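Local coordinates for protein UDP-glucose 4-epimerase (PDB 4WOK) that probably interconverts UDP-glucose and UDP-galactose by inverting the sugar C4 centre, using the NAD cofactor bound in its Rossmann-fold domain, at residues L215-D220 / V284-R289; T224-C229 / G266-E271; G170-A175 / G254-V259; N12-V17 / Q34-V39. The protein carries 2 engineered substitutions. All blocks are in the same frame, centred on the assembly; numbering follows the deposited sequence. Where two conformers were deposited one is given.

Interaction 1 (L215-D220 / V284-R289); sequences LEVYGD and VPVAMR
L215 to Y218 pair in parallel with V286 to R289, the strand axes 4.6 Å apart at closest approach and inclined by 29°, bonded from L215 N on P285 O to R289 N on V217 O. The face of E216, A287, Y218 and R289 carries a salt bridge: in one of two R289 conformers NE donates to E216 OE2 at 3.1 Å. Nearly straight (171°), that bond lies in the guanidinium plane but meets the carboxylate from well above its plane. In the same conformer R289 CB is 3.6 Å from Y218 CD1, and Y218 OH sits over one guanidinium face, towards its rim. On the other face V217 CG2 touches V286 CG1 at 3.8 Å and V217 CG1 meets M288 SD at 3.6 Å. M288 CG lies anti to the backbone N (chi1 -163°), and two further bends bring CE within 4.0 Å of V217 CG1. This pair, separate from the seven-stranded Rossmann sheet, lies in the smaller lobe, which in this family probably helps bind the sugar nucleotide. On its apolar face L215 and V284 reach helix 200-209, and V217, V284 and M288 reach helix 269-280.

Interaction 2 (T224-C229 / G266-E271); sequences TPDGTC and GTSIRE
S268 OG is held from two sides: it donates to the syn lone pair of D226 OD2 (2.5 Å) and accepts from E271 N, so one hydroxyl both caps helix 269-280 and holds the loop. S268 is the N-cap of that helix and forms a capping box with E271, since S268 N donates in return to E271 OE2. The loop it meets is an Asx turn built on the type I turn T224-G227: D226 OD1 accepts from T228 N at 2.9 Å and from T228 OG1 at 2.8 Å. D226 CG stands between its backbone N and carbonyl carbon (chi1 57°), on the side of S268; a chi2 of 33° then sets the carboxylate so that OD2 meets S268 OG. T228 OG1 has two roles as well, donating to D226 OD1 and accepting from R270 N at 3.1 Å with an angle of 165°. Two first-turn amides of the helix are thus met by the loop, the second being I269 N, which bonds to C229 O at 3.2 Å. A water donates to T267 O and, weakly, to C229 O. Beside the carboxylate, R270 CB comes to 3.3 Å from D226 OD2.

Interaction 3 (G170-A175 / G254-V259); sequences GLRYVA and GGNLAV
N256 lays its amide against the ring of Y173, the two planes 21° apart, while its CB stands over the ring face 4.0 Å from the centroid, a CH-pi contact. Y173 CG lies between the backbone N and the carbonyl carbon, and this chi1 of 69° puts CG on the side of N256. N256 CG is anti to its own carbonyl carbon (chi1 -58°), and the amide reaches back to the opposite backbone: Y173 N donates to N256 OD1 at 3.0 Å, from above the amide plane. A water bridges the other end, accepting from N256 ND2 at 3.0 Å and donating to L171 O. The side chain therefore takes the place of a backbone acceptor just ahead of the parallel ladder, which continues through L257 N to Y173 O and A175 N to L257 O, the latter 2.8 Å long. On one face V174 and L257 lie side by side, V174 CG1 4.1 Å from L257 CB; on the other, A175 CB and A258 CB are 4.2 Å apart. Strand 257-260 is the edge strand, within this chain, of the seven-stranded parallel Rossmann-type sheet, next to 172-177. Helix 236-251 packs on V174 and L257, helix 304-310 on L257 and V259, and helix 150-169 on Y173 and N256.

Interaction 4 (N12-V17 / Q34-V39); sequences NNVLVV and QGYAPV
V14 CG2 is the main bump on one face of this parallel pair, lying against the CG and CD1 side of the Y36 ring, 3.6 Å from CD1. V14 CG2 is anti to its own carbonyl carbon, which sends this branch towards the ring. The ring also turns an edge to the backbone, with N12 O near its plane and 3.6 Å from Y36 CD1. Further along the same face V16 and P38 point the same way, and V16 CG2 reaches P38 CB at 4.1 Å. The opposite face is filled by L15 and V39. L15 CG is anti to the backbone N (chi1 -175°), and the bump of L15 CD1 is received by V39, coming within 4.0 Å of V39 CG1 while resting 3.4 Å from V39 O. A37 CB is the small bump at the start of this face, met by N13 OD1 at 3.5 Å; the other end of that amide, N13 ND2, bonds to Y75 O.

Between these two layers the strand axes approach to 4.5 Å at an angle of 34°, with V14 N bonded to A37 O and V39 N to V14 O. At the entrance, N12 ND2 donates to G35 O at 2.8 Å, almost in both the amide and carbonyl planes. G35 is the C-prime residue of the Schellman motif ending helix 22-33. This is the first beta-alpha-beta unit of the Rossmann fold: helix 22-33 crosses over the face of V14, V16, Y36 and P38, helix 65-75 packs on L15 and V39, and strand 79-82 flanks 13-17 on its other side.

From the N terminus, interaction 4 closes first, bringing strands 13-17 and 37-42 together across a short helical crossover. It is complete before the other three open. Interaction 3 then starts at 170-175 and joins the far strand, 257-260, to the same seven-stranded sheet; the centres of interactions 3 and 4 are about 19 Å apart and the two do not touch. Before interaction 3 closes, the chain leaves for the smaller lobe and opens interactions 1 and 2, so both cross interaction 3. Interaction 2 begins and ends within the span of interaction 1, and the two meet directly: V217 CG2 lies 3.8 Å from I269 CG2. Helix 269-280 leads from interaction 2 to strand 286-289, which completes interaction 1.

Interaction 1 (L215-D220 / V284-R289)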
loop_
_atom_site.group_PDB
_atom_site.type_symbol
_atom_site.label_atom_id
_atom_site.label_comp_id
_atom_site.label_asym_id
_atom_site.label_seq_id
_atom_site.Cartn_x
_atom_site.Cartn_y
_atom_site.Cartn_z
ATOM N N LEU A 215 -5.610 23.134 -0.866
ATOM C CA LEU A 215 -5.236 22.003 -0.037
ATOM C C LEU A 215 -5.402 22.433 1.410
ATOM O O LEU A 215 -4.639 23.259 1.916
ATOM C CB LEU A 215 -3.807 21.540 -0.304
ATOM C CG LEU A 215 -3.359 20.394 0.610
ATOM C CD1 LEU A 215 -3.952 19.041 0.163
ATOM C CD2 LEU A 215 -1.846 20.306 0.729
ATOM N N GLU A 216 -6.432 21.906 2.061
ATOM C CA GLU A 216 -6.629 22.177 3.471
ATOM C C GLU A 216 -5.619 21.373 4.278
ATOM O O GLU A 216 -5.515 20.160 4.122
ATOM C CB GLU A 216 -8.066 21.855 3.897
ATOM C CG GLU A 216 -9.059 22.968 3.579
ATOM C CD GLU A 216 -10.471 22.662 4.055
ATOM O OE1 GLU A 216 -10.830 21.465 4.126
ATOM O OE2 GLU A 216 -11.216 23.620 4.358
ATOM N N VAL A 217 -4.862 22.064 5.120
ATOM C CA VAL A 217 -3.851 21.436 5.959
ATOM C C VAL A 217 -4.194 21.713 7.411
ATOM O O VAL A 217 -4.337 22.865 7.808
ATOM C CB VAL A 217 -2.433 21.961 5.647
ATOM C CG1 VAL A 217 -1.444 21.504 6.712
ATOM C CG2 VAL A 217 -1.995 21.517 4.259
ATOM N N TYR A 218 -4.329 20.655 8.204
ATOM C CA TYR A 218 -4.814 20.810 9.572
ATOM C C TYR A 218 -3.684 20.900 10.598
ATOM O O TYR A 218 -3.233 19.891 11.141
ATOM C CB TYR A 218 -5.778 19.663 9.906
ATOM C CG TYR A 218 -7.106 19.828 9.193
ATOM C CD1 TYR A 218 -8.100 20.636 9.731
ATOM C CD2 TYR A 218 -7.347 19.217 7.967
ATOM C CE1 TYR A 218 -9.309 20.819 9.087
ATOM C CE2 TYR A 218 -8.563 19.394 7.307
ATOM C CZ TYR A 218 -9.538 20.202 7.881
ATOM O OH TYR A 218 -10.751 20.399 7.257
ATOM N N GLY A 219 -3.222 22.122 10.840
ATOM C CA GLY A 219 -2.261 22.383 11.896
ATOM C C GLY A 219 -0.873 22.795 11.436
ATOM O O GLY A 219 -0.241 22.120 10.617
ATOM N N ASP A 220 -0.400 23.913 11.974
ATOM C CA ASP A 220 0.963 24.367 11.734
ATOM C C ASP A 220 1.697 24.561 13.057
ATOM O O ASP A 220 2.798 25.116 13.091
ATOM C CB ASP A 220 0.980 25.672 10.917
ATOM C CG ASP A 220 0.168 26.795 11.557
ATOM O OD1 ASP A 220 -0.389 26.603 12.659
ATOM O OD2 ASP A 220 0.095 27.888 10.951
ATOM N N VAL A 284 1.635 25.136 -4.081
ATOM C CA VAL A 284 0.423 24.491 -3.582
ATOM C C VAL A 284 -0.421 25.510 -2.820
ATOM O O VAL A 284 0.069 26.121 -1.880
ATOM C CB VAL A 284 0.752 23.312 -2.657
ATOM C CG1 VAL A 284 -0.531 22.628 -2.186
ATOM C CG2 VAL A 284 1.669 22.325 -3.361
ATOM N N PRO A 285 -1.686 25.707 -3.228
ATOM C CA PRO A 285 -2.509 26.724 -2.555
ATOM C C PRO A 285 -3.041 26.251 -1.196
ATOM O O PRO A 285 -4.214 25.911 -1.066
ATOM C CB PRO A 285 -3.647 26.963 -3.546
ATOM C CG PRO A 285 -3.776 25.644 -4.277
ATOM C CD PRO A 285 -2.348 25.163 -4.425
ATOM N N VAL A 286 -2.167 26.255 -0.194
ATOM C CA VAL A 286 -2.486 25.754 1.134
ATOM C C VAL A 286 -3.479 26.635 1.881
ATOM O O VAL A 286 -3.360 27.855 1.896
ATOM C CB VAL A 286 -1.217 25.614 1.990
ATOM C CG1 VAL A 286 -1.568 25.224 3.419
ATOM C CG2 VAL A 286 -0.294 24.580 1.378
ATOM N N ALA A 287 -4.473 25.993 2.480
ATOM C CA ALA A 287 -5.353 26.660 3.423
ATOM C C ALA A 287 -5.097 26.052 4.788
ATOM O O ALA A 287 -5.521 24.932 5.066
ATOM C CB ALA A 287 -6.804 26.500 3.017
ATOM N N MET A 288 -4.377 26.782 5.624
ATOM C CA MET A 288 -4.009 26.292 6.940
ATOM C C MET A 288 -5.185 26.401 7.904
ATOM O O MET A 288 -5.722 27.488 8.123
ATOM C CB MET A 288 -2.801 27.066 7.470
ATOM C CG MET A 288 -2.095 26.387 8.625
ATOM S SD MET A 288 -1.442 24.766 8.180
ATOM C CE MET A 288 -0.033 25.221 7.167
ATOM N N ARG A 289 -5.587 25.262 8.457
ATOM C CA ARG A 289 -6.685 25.164 9.413
ATOM C C ARG A 289 -6.166 24.759 10.789
ATOM O O ARG A 289 -5.031 24.291 10.917
ATOM C CB ARG A 289 -7.723 24.144 8.942
ATOM C CG ARG A 289 -8.259 24.388 7.549
ATOM C CD ARG A 289 -9.469 25.300 7.573
ATOM N NE ARG A 289 -10.704 24.570 7.295
ATOM C CZ ARG A 289 -11.564 24.166 8.223
ATOM N NH1 ARG A 289 -12.660 23.505 7.865
ATOM N NH2 ARG A 289 -11.336 24.424 9.506
#

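Interaction 2 (T224-C229 / G266-E271)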
loop_
_atom_site.group_PDB
_atom_site.type_symbol
_atom_site.label_atom_id
_atom_site.label_comp_id
_atom_site.label_asym_id
_atom_site.label_seq_id
_atom_site.Cartn_x
_atom_site.Cartn_y
_atom_site.Cartn_z
ATOM N N THR A 224 6.855 19.740 15.872
ATOM C CA THR A 224 7.743 19.292 14.802
ATOM C C THR A 224 8.613 20.459 14.349
ATOM O O THR A 224 8.216 21.606 14.514
ATOM C CB THR A 224 6.955 18.774 13.591
ATOM O OG1 THR A 224 6.252 19.871 12.989
ATOM C CG2 THR A 224 5.970 17.680 14.010
ATOM N N PRO A 225 9.789 20.171 13.763
ATOM C CA PRO A 225 10.698 21.230 13.308
ATOM C C PRO A 225 10.028 22.394 12.563
ATOM O O PRO A 225 10.381 23.537 12.849
ATOM C CB PRO A 225 11.655 20.475 12.387
ATOM C CG PRO A 225 11.763 19.132 13.027
ATOM C CD PRO A 225 10.397 18.835 13.603
ATOM N N ASP A 226 9.085 22.141 11.656
ATOM C CA ASP A 226 8.455 23.260 10.946
ATOM C C ASP A 226 7.016 23.499 11.380
ATOM O O ASP A 226 6.329 24.364 10.833
ATOM C CB ASP A 226 8.513 23.062 9.427
ATOM C CG ASP A 226 7.864 21.761 8.965
ATOM O OD1 ASP A 226 6.878 21.306 9.583
ATOM O OD2 ASP A 226 8.352 21.203 7.963
ATOM N N GLY A 227 6.562 22.730 12.361
ATOM C CA GLY A 227 5.241 22.938 12.922
ATOM C C GLY A 227 4.143 22.135 12.250
ATOM O O GLY A 227 3.052 22.012 12.800
ATOM N N THR A 228 4.414 21.604 11.060
ATOM C CA THR A 228 3.417 20.789 10.365
ATOM C C THR A 228 3.684 19.312 10.653
ATOM O O THR A 228 4.802 18.932 11.010
ATOM C CB THR A 228 3.396 21.039 8.830
ATOM O OG1 THR A 228 4.561 20.475 8.209
ATOM C CG2 THR A 228 3.312 22.529 8.523
ATOM N N CYS A 229 2.666 18.471 10.504
ATOM C CA CYS A 229 2.811 17.101 10.986
ATOM C C CYS A 229 3.655 16.249 10.048
ATOM O O CYS A 229 3.744 16.493 8.841
ATOM C CB CYS A 229 1.448 16.445 11.209
ATOM S SG CYS A 229 0.800 15.582 9.799
ATOM N N GLY A 266 10.647 10.249 8.545
ATOM C CA GLY A 266 9.390 10.894 8.215
ATOM C C GLY A 266 9.528 12.138 7.360
ATOM O O GLY A 266 10.633 12.637 7.116
ATOM N N THR A 267 8.388 12.649 6.912
ATOM C CA THR A 267 8.350 13.832 6.060
ATOM C C THR A 267 7.190 14.734 6.450
ATOM O O THR A 267 6.072 14.261 6.606
ATOM C CB THR A 267 8.204 13.442 4.588
ATOM O OG1 THR A 267 9.136 12.397 4.283
ATOM C CG2 THR A 267 8.462 14.641 3.695
ATOM N N SER A 268 7.443 16.030 6.601
ATOM C CA SER A 268 6.380 16.946 6.988
ATOM C C SER A 268 5.597 17.445 5.774
ATOM O O SER A 268 6.076 17.375 4.641
ATOM C CB SER A 268 6.948 18.139 7.762
ATOM O OG SER A 268 7.446 19.113 6.869
ATOM N N ILE A 269 4.390 17.941 6.023
ATOM C CA ILE A 269 3.555 18.533 4.976
ATOM C C ILE A 269 4.281 19.683 4.282
ATOM O O ILE A 269 4.254 19.807 3.050
ATOM C CB ILE A 269 2.218 19.071 5.551
ATOM C CG1 ILE A 269 1.445 17.970 6.284
ATOM C CG2 ILE A 269 1.384 19.713 4.456
ATOM C CD1 ILE A 269 0.790 16.960 5.380
ATOM N N ARG A 270 4.923 20.528 5.086
ATOM C CA ARG A 270 5.647 21.678 4.563
ATOM C C ARG A 270 6.723 21.231 3.580
ATOM O O ARG A 270 6.831 21.790 2.488
ATOM C CB ARG A 270 6.263 22.499 5.703
ATOM C CG ARG A 270 7.030 23.736 5.242
ATOM C CD ARG A 270 6.102 24.774 4.610
ATOM N NE ARG A 270 5.163 25.340 5.579
ATOM C CZ ARG A 270 3.965 25.826 5.265
ATOM N NH1 ARG A 270 3.549 25.820 4.003
ATOM N NH2 ARG A 270 3.180 26.314 6.218
ATOM N N GLU A 271 7.494 20.206 3.952
ATOM C CA GLU A 271 8.547 19.693 3.078
ATOM C C GLU A 271 7.977 19.293 1.726
ATOM O O GLU A 271 8.547 19.590 0.677
ATOM C CB GLU A 271 9.245 18.485 3.699
ATOM C CG GLU A 271 10.006 18.735 4.991
ATOM C CD GLU A 271 10.610 17.445 5.535
ATOM O OE1 GLU A 271 11.539 16.911 4.893
ATOM O OE2 GLU A 271 10.145 16.949 6.581
HETATM O O HOH W 1 3.431 14.587 6.141
#

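Interaction 3 (G170-A175 / G254-V259)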
loop_
_atom_site.group_PDB
_atom_site.type_symbol
_atom_site.label_atom_id
_atom_site.label_comp_id
_atom_site.label_asym_id
_atom_site.label_seq_id
_atom_site.Cartn_x
_atom_site.Cartn_y
_atom_site.Cartn_z
ATOM N N GLY A 170 -1.482 -24.785 7.418
ATOM C CA GLY A 170 -0.117 -24.694 6.927
ATOM C C GLY A 170 0.100 -23.628 5.861
ATOM O O GLY A 170 1.059 -23.702 5.088
ATOM N N LEU A 171 -0.785 -22.635 5.792
ATOM C CA LEU A 171 -0.544 -21.542 4.860
ATOM C C LEU A 171 0.725 -20.792 5.293
ATOM O O LEU A 171 1.027 -20.653 6.480
ATOM C CB LEU A 171 -1.762 -20.603 4.761
ATOM C CG LEU A 171 -3.043 -21.190 4.133
ATOM C CD1 LEU A 171 -4.157 -20.127 3.947
ATOM C CD2 LEU A 171 -2.792 -21.904 2.803
ATOM N N ARG A 172 1.506 -20.373 4.297
ATOM C CA ARG A 172 2.730 -19.617 4.546
ATOM C C ARG A 172 2.538 -18.186 4.073
ATOM O O ARG A 172 1.953 -17.957 3.009
ATOM C CB ARG A 172 3.925 -20.253 3.838
ATOM C CG ARG A 172 4.197 -21.693 4.282
ATOM C CD ARG A 172 5.482 -22.255 3.688
ATOM N NE ARG A 172 5.436 -22.345 2.230
ATOM C CZ ARG A 172 4.970 -23.394 1.556
ATOM N NH1 ARG A 172 4.503 -24.454 2.206
ATOM N NH2 ARG A 172 4.976 -23.389 0.228
ATOM N N TYR A 173 3.029 -17.219 4.839
ATOM C CA TYR A 173 2.717 -15.839 4.494
ATOM C C TYR A 173 3.741 -14.832 4.937
ATOM O O TYR A 173 4.553 -15.091 5.816
ATOM C CB TYR A 173 1.362 -15.434 5.093
ATOM C CG TYR A 173 1.386 -15.319 6.597
ATOM C CD1 TYR A 173 1.173 -16.433 7.397
ATOM C CD2 TYR A 173 1.617 -14.096 7.221
ATOM C CE1 TYR A 173 1.185 -16.339 8.775
ATOM C CE2 TYR A 173 1.641 -13.990 8.596
ATOM C CZ TYR A 173 1.421 -15.117 9.370
ATOM O OH TYR A 173 1.437 -15.023 10.744
ATOM N N VAL A 174 3.651 -13.659 4.321
ATOM C CA VAL A 174 4.395 -12.483 4.726
ATOM C C VAL A 174 3.393 -11.354 4.731
ATOM O O VAL A 174 2.726 -11.120 3.720
ATOM C CB VAL A 174 5.548 -12.142 3.770
ATOM C CG1 VAL A 174 6.214 -10.814 4.162
ATOM C CG2 VAL A 174 6.577 -13.271 3.734
ATOM N N ALA A 175 3.268 -10.678 5.865
ATOM C CA ALA A 175 2.420 -9.501 5.952
ATOM C C ALA A 175 3.328 -8.289 5.878
ATOM O O ALA A 175 4.334 -8.224 6.580
ATOM C CB ALA A 175 1.596 -9.503 7.241
ATOM N N GLY A 254 11.372 -19.810 3.387
ATOM C CA GLY A 254 11.445 -18.909 4.525
ATOM C C GLY A 254 10.248 -19.017 5.459
ATOM O O GLY A 254 9.181 -19.489 5.062
ATOM N N GLY A 255 10.420 -18.575 6.704
ATOM C CA GLY A 255 9.345 -18.624 7.680
ATOM C C GLY A 255 8.378 -17.458 7.545
ATOM O O GLY A 255 8.663 -16.466 6.863
ATOM N N ASN A 256 7.234 -17.570 8.208
ATOM C CA ASN A 256 6.231 -16.516 8.146
ATOM C C ASN A 256 6.780 -15.219 8.729
ATOM O O ASN A 256 7.577 -15.236 9.669
ATOM C CB ASN A 256 4.963 -16.939 8.884
ATOM C CG ASN A 256 4.358 -18.213 8.324
ATOM O OD1 ASN A 256 4.437 -18.486 7.123
ATOM N ND2 ASN A 256 3.740 -18.999 9.196
ATOM N N LEU A 257 6.373 -14.091 8.156
ATOM C CA LEU A 257 6.921 -12.797 8.556
ATOM C C LEU A 257 5.834 -11.742 8.630
ATOM O O LEU A 257 4.841 -11.810 7.905
ATOM C CB LEU A 257 7.987 -12.319 7.571
ATOM C CG LEU A 257 9.340 -12.997 7.437
ATOM C CD1 LEU A 257 10.121 -12.314 6.318
ATOM C CD2 LEU A 257 10.105 -12.936 8.757
ATOM N N ALA A 258 6.035 -10.768 9.509
ATOM C CA ALA A 258 5.299 -9.512 9.455
ATOM C C ALA A 258 6.309 -8.394 9.670
ATOM O O ALA A 258 6.875 -8.264 10.760
ATOM C CB ALA A 258 4.192 -9.473 10.501
ATOM N N VAL A 259 6.570 -7.613 8.622
ATOM C CA VAL A 259 7.572 -6.555 8.702
ATOM C C VAL A 259 7.073 -5.206 8.169
ATOM O O VAL A 259 6.205 -5.151 7.301
ATOM C CB VAL A 259 8.864 -6.942 7.938
ATOM C CG1 VAL A 259 9.454 -8.241 8.494
ATOM C CG2 VAL A 259 8.598 -7.075 6.454
HETATM O O HOH W 2 2.967 -21.679 8.000
#

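Interaction 4 (N12-V17 / Q34-V39)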
loop_
_atom_site.group_PDB
_atom_site.type_symbol
_atom_site.label_atom_id
_atom_site.label_comp_id
_atom_site.label_asym_id
_atom_site.label_seq_id
_atom_site.Cartn_x
_atom_site.Cartn_y
_atom_site.Cartn_z
ATOM N N ASN A 12 5.669 -20.305 -13.052
ATOM C CA ASN A 12 6.056 -18.950 -12.712
ATOM C C ASN A 12 4.873 -17.980 -12.707
ATOM O O ASN A 12 5.084 -16.776 -12.683
ATOM C CB ASN A 12 7.163 -18.449 -13.659
ATOM C CG ASN A 12 6.652 -18.151 -15.056
ATOM O OD1 ASN A 12 5.694 -18.771 -15.527
ATOM N ND2 ASN A 12 7.290 -17.189 -15.729
ATOM N N ASN A 13 3.640 -18.498 -12.704
ATOM C CA ASN A 13 2.472 -17.608 -12.523
ATOM C C ASN A 13 2.414 -17.076 -11.095
ATOM O O ASN A 13 2.560 -17.839 -10.134
ATOM C CB ASN A 13 1.161 -18.332 -12.850
ATOM C CG ASN A 13 1.029 -18.678 -14.316
ATOM O OD1 ASN A 13 1.469 -17.926 -15.192
ATOM N ND2 ASN A 13 0.411 -19.825 -14.596
ATOM N N VAL A 14 2.197 -15.773 -10.956
ATOM C CA VAL A 14 1.987 -15.168 -9.655
ATOM C C VAL A 14 0.655 -14.446 -9.718
ATOM O O VAL A 14 0.431 -13.621 -10.596
ATOM C CB VAL A 14 3.136 -14.208 -9.277
ATOM C CG1 VAL A 14 2.805 -13.426 -8.006
ATOM C CG2 VAL A 14 4.428 -15.016 -9.079
ATOM N N LEU A 15 -0.262 -14.816 -8.831
ATOM C CA LEU A 15 -1.589 -14.226 -8.847
ATOM C C LEU A 15 -1.566 -12.905 -8.071
ATOM O O LEU A 15 -1.283 -12.871 -6.875
ATOM C CB LEU A 15 -2.621 -15.183 -8.248
ATOM C CG LEU A 15 -4.069 -14.695 -8.333
ATOM C CD1 LEU A 15 -4.525 -14.743 -9.793
ATOM C CD2 LEU A 15 -4.952 -15.572 -7.445
ATOM N N VAL A 16 -1.847 -11.818 -8.769
ATOM C CA VAL A 16 -1.833 -10.501 -8.150
ATOM C C VAL A 16 -3.267 -10.036 -7.990
ATOM O O VAL A 16 -3.894 -9.516 -8.917
ATOM C CB VAL A 16 -1.022 -9.494 -8.972
ATOM C CG1 VAL A 16 -0.882 -8.188 -8.204
ATOM C CG2 VAL A 16 0.373 -10.075 -9.300
ATOM N N VAL A 17 -3.786 -10.263 -6.795
ATOM C CA VAL A 17 -5.149 -9.932 -6.467
ATOM C C VAL A 17 -5.219 -8.435 -6.133
ATOM O O VAL A 17 -4.491 -7.966 -5.275
ATOM C CB VAL A 17 -5.622 -10.806 -5.298
ATOM C CG1 VAL A 17 -7.049 -10.514 -4.989
ATOM C CG2 VAL A 17 -5.473 -12.293 -5.666
ATOM N N GLN A 34 11.086 -9.493 -13.591
ATOM C CA GLN A 34 11.942 -10.501 -12.979
ATOM C C GLN A 34 11.627 -11.901 -13.505
ATOM O O GLN A 34 12.111 -12.899 -12.977
ATOM C CB GLN A 34 11.835 -10.439 -11.454
ATOM C CG GLN A 34 12.438 -9.147 -10.888
ATOM C CD GLN A 34 12.383 -9.058 -9.373
ATOM O OE1 GLN A 34 12.252 -10.065 -8.683
ATOM N NE2 GLN A 34 12.491 -7.837 -8.848
ATOM N N GLY A 35 10.842 -11.964 -14.573
ATOM C CA GLY A 35 10.606 -13.227 -15.243
ATOM C C GLY A 35 9.393 -14.006 -14.773
ATOM O O GLY A 35 9.169 -15.130 -15.216
ATOM N N TYR A 36 8.620 -13.432 -13.862
ATOM C CA TYR A 36 7.354 -14.042 -13.483
ATOM C C TYR A 36 6.273 -13.652 -14.475
ATOM O O TYR A 36 6.417 -12.687 -15.230
ATOM C CB TYR A 36 6.934 -13.626 -12.069
ATOM C CG TYR A 36 7.805 -14.195 -10.976
ATOM C CD1 TYR A 36 7.644 -15.511 -10.548
ATOM C CD2 TYR A 36 8.790 -13.426 -10.377
ATOM C CE1 TYR A 36 8.433 -16.035 -9.548
ATOM C CE2 TYR A 36 9.588 -13.942 -9.377
ATOM C CZ TYR A 36 9.404 -15.248 -8.964
ATOM O OH TYR A 36 10.195 -15.772 -7.966
ATOM N N ALA A 37 5.193 -14.422 -14.476
ATOM C CA ALA A 37 4.016 -14.077 -15.251
ATOM C C ALA A 37 2.921 -13.643 -14.293
ATOM O O ALA A 37 2.190 -14.473 -13.752
ATOM C CB ALA A 37 3.556 -15.255 -16.105
ATOM N N PRO A 38 2.812 -12.332 -14.070
ATOM C CA PRO A 38 1.711 -11.903 -13.210
ATOM C C PRO A 38 0.361 -12.189 -13.850
ATOM O O PRO A 38 0.154 -11.977 -15.045
ATOM C CB PRO A 38 1.947 -10.396 -13.053
ATOM C CG PRO A 38 2.662 -9.988 -14.314
ATOM C CD PRO A 38 3.558 -11.197 -14.654
ATOM N N VAL A 39 -0.556 -12.686 -13.033
ATOM C CA VAL A 39 -1.932 -12.894 -13.429
ATOM C C VAL A 39 -2.774 -12.029 -12.530
ATOM O O VAL A 39 -2.774 -12.229 -11.316
ATOM C CB VAL A 39 -2.364 -14.363 -13.290
ATOM C CG1 VAL A 39 -3.808 -14.527 -13.715
ATOM C CG2 VAL A 39 -1.445 -15.264 -14.133
#